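Local coordinates for PUA domain-containing protein (Aeropyrum pernix, PDB 2CX0) that is of unknown function but carries a PUA domain and probably binds RNA, with a possible role in translation initiation, at residues Leu91-Ile103 / Ala109-Gly121. Residues are numbered along the deposited sequence; the frame is centred on the assembly and turned at random.
Sequences LKGVVLVDKGAAI and AHLMIPGVVGVEG. With SO4 (sulfate ion), chain B.
Leu96 O takes two N-H groups from the neighbouring strand: Val117 N gives a nearly straight bond of 2.9 Å, while Gly118 N adds a weak one at 3.4 Å. Two residues thus face one, a classic beta bulge, and the antiparallel register slips by one between Leu96 and Val97. Glycine suits position 118, since a beta carbon there would collide with Leu96 CD1. Past the bulge, Asp98 N donates to Gly115 O. Asp98 is also the N-cap of helix 99-107: chi1 of 62° sets CG between the backbone N and the carbonyl carbon, which brings OD1 to Ala101 N at 2.9 Å, whose N-H it accepts. A water bridges OD2 to Pro114 O, and at the same helix start Lys99 N binds a sulfate oxygen, the ion probably coming from the crystallisation liquor.

On the face of Val95, which helix 149-158 covers, apolar side chains meet. Val95 CG1 presses between both methyls of Val116, 3.5 Å from CG1 and from CG2, while Leu111 CD2 reaches Val95 CG1 and Val97 CG1. On the reverse face the extended chain of Glu120 passes Val94 CG2 and brings OE2 to 3.6 Å from Leu96 CD1, while OE1 is salt-bridged to Arg137. Strands 93-97 and 116-121, joined through helix 99-107, form a bulged antiparallel pair at the edge of the mixed sheet of the PUA domain.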
loop_
_atom_site.group_PDB
_atom_site.type_symbol
_atom_site.label_atom_id
_atom_site.label_comp_id
_atom_site.label_asym_id
_atom_site.label_seq_id
_atom_site.Cartn_x
_atom_site.Cartn_y
_atom_site.Cartn_z
ATOM N N LEU A 91 -0.698 8.532 6.123
ATOM C CA LEU A 91 -1.135 7.257 6.741
ATOM C C LEU A 91 -1.234 7.465 8.233
ATOM O O LEU A 91 -0.551 8.340 8.785
ATOM C CB LEU A 91 -0.091 6.161 6.492
ATOM C CG LEU A 91 0.192 5.934 4.990
ATOM C CD1 LEU A 91 1.394 4.872 4.925
ATOM C CD2 LEU A 91 -1.027 5.445 4.220
ATOM N N LYS A 92 -2.059 6.670 8.909
ATOM C CA LYS A 92 -2.180 6.803 10.386
ATOM C C LYS A 92 -0.840 6.420 11.055
ATOM O O LYS A 92 -0.478 6.930 12.117
ATOM C CB LYS A 92 -3.272 5.889 10.859
ATOM C CG LYS A 92 -4.646 6.440 10.481
ATOM C CD LYS A 92 -5.737 5.647 11.172
ATOM C CE LYS A 92 -7.125 6.189 10.836
ATOM N NZ LYS A 92 -7.588 7.283 11.747
ATOM N N GLY A 93 -0.112 5.496 10.440
ATOM C CA GLY A 93 1.166 5.142 11.026
ATOM C C GLY A 93 2.097 4.382 10.094
ATOM O O GLY A 93 1.698 3.927 9.012
ATOM N N VAL A 94 3.352 4.298 10.489
ATOM C CA VAL A 94 4.295 3.515 9.730
ATOM C C VAL A 94 5.148 2.782 10.789
ATOM O O VAL A 94 5.260 3.257 11.936
ATOM C CB VAL A 94 5.214 4.353 8.818
ATOM C CG1 VAL A 94 4.417 5.017 7.669
ATOM C CG2 VAL A 94 5.985 5.273 9.638
ATOM N N VAL A 95 5.741 1.654 10.371
ATOM C CA VAL A 95 6.575 0.829 11.244
ATOM C C VAL A 95 7.891 0.727 10.542
ATOM O O VAL A 95 7.931 0.403 9.339
ATOM C CB VAL A 95 5.945 -0.586 11.399
ATOM C CG1 VAL A 95 6.862 -1.489 12.196
ATOM C CG2 VAL A 95 4.552 -0.462 12.107
ATOM N N LEU A 96 8.972 1.021 11.262
ATOM C CA LEU A 96 10.297 0.970 10.687
ATOM C C LEU A 96 10.850 -0.396 10.993
ATOM O O LEU A 96 10.615 -0.934 12.094
ATOM C CB LEU A 96 11.169 2.050 11.325
ATOM C CG LEU A 96 10.560 3.452 11.251
ATOM C CD1 LEU A 96 11.505 4.460 11.933
ATOM C CD2 LEU A 96 10.306 3.814 9.781
ATOM N N VAL A 97 11.575 -0.962 10.031
ATOM C CA VAL A 97 12.077 -2.347 10.171
ATOM C C VAL A 97 13.561 -2.442 9.864
ATOM O O VAL A 97 14.131 -1.597 9.150
ATOM C CB VAL A 97 11.291 -3.344 9.241
ATOM C CG1 VAL A 97 9.777 -3.157 9.397
ATOM C CG2 VAL A 97 11.691 -3.121 7.673
ATOM N N ASP A 98 14.182 -3.504 10.398
ATOM C CA ASP A 98 15.589 -3.742 10.171
ATOM C C ASP A 98 15.849 -4.299 8.760
ATOM O O ASP A 98 14.913 -4.600 8.024
ATOM C CB ASP A 98 16.210 -4.616 11.283
ATOM C CG ASP A 98 15.622 -6.017 11.403
ATOM O OD1 ASP A 98 15.132 -6.596 10.439
ATOM O OD2 ASP A 98 15.703 -6.580 12.512
ATOM N N LYS A 99 17.117 -4.403 8.369
ATOM C CA LYS A 99 17.442 -4.858 7.026
ATOM C C LYS A 99 16.927 -6.261 6.709
ATOM O O LYS A 99 16.370 -6.495 5.668
ATOM C CB LYS A 99 18.981 -4.812 6.770
ATOM C CG LYS A 99 19.361 -5.345 5.393
ATOM C CD LYS A 99 20.913 -5.370 5.218
ATOM C CE LYS A 99 21.474 -3.987 4.928
ATOM N NZ LYS A 99 22.948 -4.088 4.583
ATOM N N GLY A 100 17.130 -7.215 7.620
ATOM C CA GLY A 100 16.628 -8.572 7.354
ATOM C C GLY A 100 15.096 -8.584 7.159
ATOM O O GLY A 100 14.571 -9.341 6.321
ATOM N N ALA A 101 14.387 -7.752 7.918
ATOM C CA ALA A 101 12.938 -7.696 7.776
ATOM C C ALA A 101 12.534 -7.011 6.479
ATOM O O ALA A 101 11.569 -7.460 5.848
ATOM C CB ALA A 101 12.267 -6.983 8.995
ATOM N N ALA A 102 13.258 -5.971 6.071
ATOM C CA ALA A 102 12.942 -5.259 4.808
ATOM C C ALA A 102 13.109 -6.283 3.680
ATOM O O ALA A 102 12.295 -6.377 2.790
ATOM C CB ALA A 102 13.925 -4.067 4.566
ATOM N N ILE A 103 14.188 -7.068 3.726
ATOM C CA ILE A 103 14.399 -8.075 2.705
ATOM C C ILE A 103 13.309 -9.135 2.732
ATOM O O ILE A 103 12.771 -9.559 1.683
ATOM C CB ILE A 103 15.797 -8.743 2.904
ATOM C CG1 ILE A 103 16.882 -7.781 2.433
ATOM C CG2 ILE A 103 15.892 -10.093 2.115
ATOM C CD1 ILE A 103 18.213 -8.159 2.959
ATOM N N ALA A 109 7.010 -11.917 2.888
ATOM C CA ALA A 109 6.663 -12.345 4.276
ATOM C C ALA A 109 5.791 -11.285 5.026
ATOM O O ALA A 109 5.765 -10.101 4.671
ATOM C CB ALA A 109 7.993 -12.566 5.071
ATOM N N HIS A 110 5.062 -11.714 6.054
ATOM C CA HIS A 110 4.341 -10.793 6.911
ATOM C C HIS A 110 5.427 -10.203 7.817
ATOM O O HIS A 110 6.561 -10.714 7.854
ATOM C CB HIS A 110 3.351 -11.553 7.802
ATOM C CG HIS A 110 2.175 -12.085 7.055
ATOM N ND1 HIS A 110 1.915 -13.444 6.901
ATOM C CD2 HIS A 110 1.209 -11.440 6.369
ATOM C CE1 HIS A 110 0.834 -13.594 6.146
ATOM N NE2 HIS A 110 0.385 -12.395 5.812
ATOM N N LEU A 111 5.097 -9.123 8.515
ATOM C CA LEU A 111 6.088 -8.489 9.398
ATOM C C LEU A 111 5.927 -8.973 10.855
ATOM O O LEU A 111 4.897 -8.791 11.471
ATOM C CB LEU A 111 5.996 -6.939 9.334
ATOM C CG LEU A 111 6.840 -6.155 10.361
ATOM C CD1 LEU A 111 8.378 -6.483 10.118
ATOM C CD2 LEU A 111 6.522 -4.609 10.204
HETATM N N MSE A 112 6.953 -9.646 11.366
HETATM C CA MSE A 112 6.917 -10.073 12.762
HETATM C C MSE A 112 7.590 -8.991 13.650
HETATM O O MSE A 112 8.500 -8.269 13.245
HETATM C CB MSE A 112 7.638 -11.402 12.889
HETATM C CG MSE A 112 7.296 -12.403 11.788
HETATM SE SE MSE A 112 5.428 -12.890 11.809
HETATM C CE MSE A 112 5.541 -13.896 13.307
ATOM N N ILE A 113 7.122 -8.902 14.887
ATOM C CA ILE A 113 7.600 -7.953 15.850
ATOM C C ILE A 113 9.134 -7.858 16.016
ATOM O O ILE A 113 9.684 -6.764 16.175
ATOM C CB ILE A 113 6.947 -8.258 17.213
ATOM C CG1 ILE A 113 5.424 -7.989 17.106
ATOM C CG2 ILE A 113 7.596 -7.350 18.339
ATOM C CD1 ILE A 113 4.615 -8.662 18.278
ATOM N N PRO A 114 9.839 -8.998 15.973
ATOM C CA PRO A 114 11.292 -8.905 16.140
ATOM C C PRO A 114 12.006 -8.112 15.053
ATOM O O PRO A 114 13.125 -7.688 15.283
ATOM C CB PRO A 114 11.747 -10.365 16.157
ATOM C CG PRO A 114 10.557 -11.082 16.749
ATOM C CD PRO A 114 9.383 -10.403 15.975
ATOM N N GLY A 115 11.404 -7.947 13.875
ATOM C CA GLY A 115 12.043 -7.147 12.809
ATOM C C GLY A 115 11.695 -5.663 12.927
ATOM O O GLY A 115 12.180 -4.832 12.150
ATOM N N VAL A 116 10.873 -5.290 13.914
ATOM C CA VAL A 116 10.504 -3.889 14.049
ATOM C C VAL A 116 11.504 -3.134 14.904
ATOM O O VAL A 116 11.872 -3.606 15.973
ATOM C CB VAL A 116 9.074 -3.764 14.681
ATOM C CG1 VAL A 116 8.766 -2.263 14.990
ATOM C CG2 VAL A 116 8.021 -4.380 13.716
ATOM N N VAL A 117 11.867 -1.934 14.456
ATOM C CA VAL A 117 12.821 -1.085 15.163
ATOM C C VAL A 117 12.304 0.299 15.461
ATOM O O VAL A 117 13.012 1.144 16.052
ATOM C CB VAL A 117 14.151 -0.918 14.367
ATOM C CG1 VAL A 117 14.853 -2.345 14.171
ATOM C CG2 VAL A 117 13.856 -0.301 12.953
ATOM N N GLY A 118 11.080 0.577 15.057
ATOM C CA GLY A 118 10.550 1.923 15.296
ATOM C C GLY A 118 9.098 2.000 14.911
ATOM O O GLY A 118 8.628 1.205 14.058
ATOM N N VAL A 119 8.373 2.882 15.584
ATOM C CA VAL A 119 6.949 3.088 15.288
ATOM C C VAL A 119 6.660 4.581 15.166
ATOM O O VAL A 119 7.137 5.377 15.997
ATOM C CB VAL A 119 6.047 2.559 16.381
ATOM C CG1 VAL A 119 4.591 2.958 16.073
ATOM C CG2 VAL A 119 6.208 1.035 16.519
ATOM N N GLU A 120 5.907 4.990 14.142
ATOM C CA GLU A 120 5.579 6.388 13.991
ATOM C C GLU A 120 4.098 6.524 13.809
ATOM O O GLU A 120 3.431 5.665 13.166
ATOM C CB GLU A 120 6.258 7.008 12.745
ATOM C CG GLU A 120 7.745 7.227 12.902
ATOM C CD GLU A 120 8.463 7.592 11.604
ATOM O OE1 GLU A 120 7.811 7.935 10.591
ATOM O OE2 GLU A 120 9.710 7.555 11.613
ATOM N N GLY A 121 3.567 7.629 14.328
ATOM C CA GLY A 121 2.130 7.828 14.175
ATOM C C GLY A 121 1.361 7.187 15.310
ATOM O O GLY A 121 1.959 6.757 16.309
HETATM S S SO4 B . 20.077 -3.799 10.569
HETATM O O1 SO4 B . 19.794 -5.135 11.124
HETATM O O2 SO4 B . 21.309 -3.903 9.762
HETATM O O3 SO4 B . 18.992 -3.199 9.755
HETATM O O4 SO4 B . 20.370 -2.916 11.685
HETATM O O HOH W 1 15.643 -5.893 15.085
#